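Local coordinates for alpha-ketoglutarate-dependent 2,4-dichlorophenoxyacetate dioxygenase (Bradyrhizobium diazoefficiens, PDB 5BKE), which probably catalyses the 2-oxoglutarate- and iron-dependent oxidation of aryloxyalkanoate herbicides such as 2,4-dichlorophenoxyacetate, at residues F58-F62 and K126-L130. Sequence-based numbering, arbitrary orientation.
With OGA (N-oxalylglycine), chain O.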
ATOM      1  N   PHE C  58       3.782 -12.479  48.050  1.00 21.97           N
ATOM      2  CA  PHE C  58       3.614 -11.745  46.801  1.00 20.68           C
ATOM      3  C   PHE C  58       3.656 -12.726  45.630  1.00 20.46           C
ATOM      4  O   PHE C  58       2.752 -12.729  44.803  1.00 21.47           O
ATOM      5  CB  PHE C  58       4.674 -10.627  46.656  1.00 21.32           C
ATOM      6  CG  PHE C  58       4.656  -9.915  45.300  1.00 21.33           C
ATOM      7  CD1 PHE C  58       3.479  -9.363  44.775  1.00 20.77           C
ATOM      8  CD2 PHE C  58       5.828  -9.775  44.565  1.00 22.02           C
ATOM      9  CE1 PHE C  58       3.482  -8.719  43.532  1.00 20.66           C
ATOM     10  CE2 PHE C  58       5.836  -9.124  43.326  1.00 21.41           C
ATOM     11  CZ  PHE C  58       4.660  -8.597  42.813  1.00 20.02           C
ATOM     12  N   ALA C  59       4.688 -13.567  45.591  1.00 20.21           N
ATOM     13  CA  ALA C  59       4.859 -14.570  44.534  1.00 19.98           C
ATOM     14  C   ALA C  59       3.686 -15.539  44.419  1.00 19.91           C
ATOM     15  O   ALA C  59       3.336 -15.948  43.317  1.00 20.76           O
ATOM     16  CB  ALA C  59       6.158 -15.335  44.729  1.00 19.29           C
ATOM     17  N   LEU C  60       3.070 -15.883  45.549  1.00 19.64           N
ATOM     18  CA  LEU C  60       1.981 -16.883  45.572  1.00 19.66           C
ATOM     19  C   LEU C  60       0.644 -16.450  44.949  1.00 19.33           C
ATOM     20  O   LEU C  60      -0.203 -17.305  44.667  1.00 18.55           O
ATOM     21  CB  LEU C  60       1.785 -17.475  46.984  1.00 19.92           C
ATOM     22  CG  LEU C  60       2.876 -18.452  47.452  1.00 20.26           C
ATOM     23  CD1 LEU C  60       2.753 -18.737  48.953  1.00 20.35           C
ATOM     24  CD2 LEU C  60       2.901 -19.754  46.641  1.00 20.17           C
ATOM     25  N   ASN C  61       0.475 -15.137  44.709  1.00 19.50           N
ATOM     26  CA  ASN C  61      -0.611 -14.597  43.856  1.00 19.08           C
ATOM     27  C   ASN C  61      -0.644 -15.239  42.466  1.00 18.98           C
ATOM     28  O   ASN C  61      -1.713 -15.336  41.846  1.00 19.95           O
ATOM     29  CB  ASN C  61      -0.434 -13.084  43.651  1.00 19.14           C
ATOM     30  CG  ASN C  61      -0.797 -12.278  44.882  1.00 19.33           C
ATOM     31  OD1 ASN C  61      -1.977 -12.049  45.163  1.00 18.97           O
ATOM     32  ND2 ASN C  61       0.217 -11.847  45.625  1.00 18.55           N
ATOM     33  N   PHE C  62       0.529 -15.682  42.014  1.00 18.43           N
ATOM     34  CA  PHE C  62       0.791 -16.069  40.632  1.00 19.00           C
ATOM     35  C   PHE C  62       0.959 -17.577  40.424  1.00 19.49           C
ATOM     36  O   PHE C  62       1.295 -18.025  39.324  1.00 19.64           O
ATOM     37  CB  PHE C  62       2.023 -15.295  40.123  1.00 18.43           C
ATOM     38  CG  PHE C  62       1.969 -13.820  40.431  1.00 18.46           C
ATOM     39  CD1 PHE C  62       0.939 -13.020  39.920  1.00 18.18           C
ATOM     40  CD2 PHE C  62       2.935 -13.227  41.253  1.00 18.84           C
ATOM     41  CE1 PHE C  62       0.877 -11.663  40.213  1.00 18.54           C
ATOM     42  CE2 PHE C  62       2.877 -11.865  41.550  1.00 18.63           C
ATOM     43  CZ  PHE C  62       1.848 -11.087  41.029  1.00 18.76           C
ATOM     44  N   LYS C 126       7.743 -20.764  36.127  1.00 22.42           N
ATOM     45  CA  LYS C 126       6.997 -19.654  35.572  1.00 22.15           C
ATOM     46  C   LYS C 126       7.732 -18.340  35.917  1.00 22.11           C
ATOM     47  O   LYS C 126       8.567 -17.880  35.128  1.00 21.54           O
ATOM     48  CB  LYS C 126       5.562 -19.689  36.111  1.00 22.73           C
ATOM     49  CG  LYS C 126       4.571 -18.806  35.379  1.00 22.22           C
ATOM     50  CD  LYS C 126       3.179 -18.980  35.964  1.00 22.25           C
ATOM     51  CE  LYS C 126       2.345 -17.713  35.806  1.00 21.78           C
ATOM     52  NZ  LYS C 126       0.983 -17.845  36.395  1.00 21.34           N
ATOM     53  N   PHE C 127       7.465 -17.767  37.095  1.00 21.21           N
ATOM     54  CA  PHE C 127       8.101 -16.501  37.501  1.00 20.75           C
ATOM     55  C   PHE C 127       9.198 -16.720  38.523  1.00 20.38           C
ATOM     56  O   PHE C 127       9.086 -17.601  39.393  1.00 21.10           O
ATOM     57  CB  PHE C 127       7.089 -15.504  38.093  1.00 20.54           C
ATOM     58  CG  PHE C 127       5.975 -15.094  37.153  1.00 20.94           C
ATOM     59  CD1 PHE C 127       6.091 -15.229  35.764  1.00 20.66           C
ATOM     60  CD2 PHE C 127       4.814 -14.526  37.669  1.00 21.05           C
ATOM     61  CE1 PHE C 127       5.059 -14.836  34.922  1.00 20.95           C
ATOM     62  CE2 PHE C 127       3.777 -14.120  36.826  1.00 22.01           C
ATOM     63  CZ  PHE C 127       3.899 -14.285  35.452  1.00 21.00           C
ATOM     64  N   SER C 128      10.245 -15.913  38.416  1.00 19.34           N
ATOM     65  CA  SER C 128      11.253 -15.765  39.458  1.00 19.54           C
ATOM     66  C   SER C 128      11.251 -14.338  39.997  1.00 20.32           C
ATOM     67  O   SER C 128      11.153 -13.371  39.225  1.00 19.37           O
ATOM     68  CB  SER C 128      12.633 -16.085  38.916  1.00 19.55           C
ATOM     69  OG  SER C 128      12.720 -17.416  38.446  1.00 21.23           O
ATOM     70  N   LEU C 129      11.377 -14.206  41.315  1.00 21.13           N
ATOM     71  CA  LEU C 129      11.281 -12.898  41.984  1.00 22.49           C
ATOM     72  C   LEU C 129      12.508 -12.646  42.857  1.00 24.03           C
ATOM     73  O   LEU C 129      12.682 -13.309  43.882  1.00 25.11           O
ATOM     74  CB  LEU C 129      10.005 -12.818  42.827  1.00 21.91           C
ATOM     75  CG  LEU C 129       8.646 -12.945  42.137  1.00 22.09           C
ATOM     76  CD1 LEU C 129       8.236 -14.380  41.821  1.00 21.34           C
ATOM     77  CD2 LEU C 129       7.606 -12.286  43.020  1.00 22.75           C
ATOM     78  N   LEU C 130      13.339 -11.678  42.463  1.00 23.52           N
ATOM     79  CA  LEU C 130      14.623 -11.431  43.123  1.00 23.92           C
ATOM     80  C   LEU C 130      14.675 -10.132  43.932  1.00 25.32           C
ATOM     81  O   LEU C 130      14.456  -9.033  43.402  1.00 24.53           O
ATOM     82  CB  LEU C 130      15.763 -11.481  42.102  1.00 23.40           C
ATOM     83  CG  LEU C 130      17.197 -11.608  42.622  1.00 23.75           C
ATOM     84  CD1 LEU C 130      17.388 -12.929  43.348  1.00 24.37           C
ATOM     85  CD2 LEU C 130      18.188 -11.494  41.476  1.00 23.36           C
TER
HETATM   86  C1  OGA O 402      18.508 -16.128  39.854  1.00 29.89           C
HETATM   87  C2  OGA O 402      19.665 -15.539  39.215  1.00 28.89           C
HETATM   88  C4  OGA O 402      21.320 -13.721  39.277  1.00 31.18           C
HETATM   89  C5  OGA O 402      21.711 -12.703  40.312  1.00 32.50           C
HETATM   90  O1  OGA O 402      17.840 -16.954  39.186  1.00 29.18           O
HETATM   91  O2  OGA O 402      18.210 -15.757  41.011  1.00 31.38           O
HETATM   92  O2' OGA O 402      20.166 -16.131  38.263  1.00 28.82           O
HETATM   93  O3  OGA O 402      21.995 -13.132  41.455  1.00 34.75           O
HETATM   94  N1  OGA O 402      20.082 -14.370  39.681  1.00 29.78           N
HETATM   95  O4  OGA O 402      21.720 -11.491  39.995  1.00 31.84           O
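F58, A59 and F62 meet K126, F127 and L129 in a buried helix-on-sheet contact of the cupin-type double-stranded beta-helix fold shared by TauD/TfdA dioxygenases: residues 58-62, at the end region of helix 52-59, cover the outer side of strand 127-132. The strand illustrates how beta alternation serves two environments. F127 and L129 face the helix, while L130 turns to the bound N-oxalylglycine, its CD1 3.8 Å from the ligand's O2, and S128 OG is hydrogen-bonded to D117 OD2, a manganese ligand. L129 is the apolar wedge: its CD2 reaches F58 CD2 at 3.4 Å, a snug approach, and its CD1 rests 3.7 Å from A59 CB. F58 swings its ring away from its own backbone N (chi1 174°), which brings CD2 to this leucine; F62 CE2 sits over one face of the F58 ring, toward its rim, while F58 CE1 meets the F62 ring at its edge. The F62 and F127 rings form an offset edge-to-face pair, centroids 5.8 Å apart and planes at 62°. F127 turns its edge to the face of F62, its CD2 closest to F62 CB at 3.8 Å; M37 of helix 27-40 also packs on F127. Beyond F62 the contact turns polar. K126 extends its chain along one face of the F127 ring, CE lying toward the rim, and its ammonium is shared between E34 of helix 27-40, by a salt bridge, and the F62 carbonyl. A methionine in place of K126 would probably leave both without their cationic partner. The hydrogen bond from K126 NZ to F62 O is 3.0 Å long, meeting the carbonyl at 146° with NZ tilted somewhat from its plane.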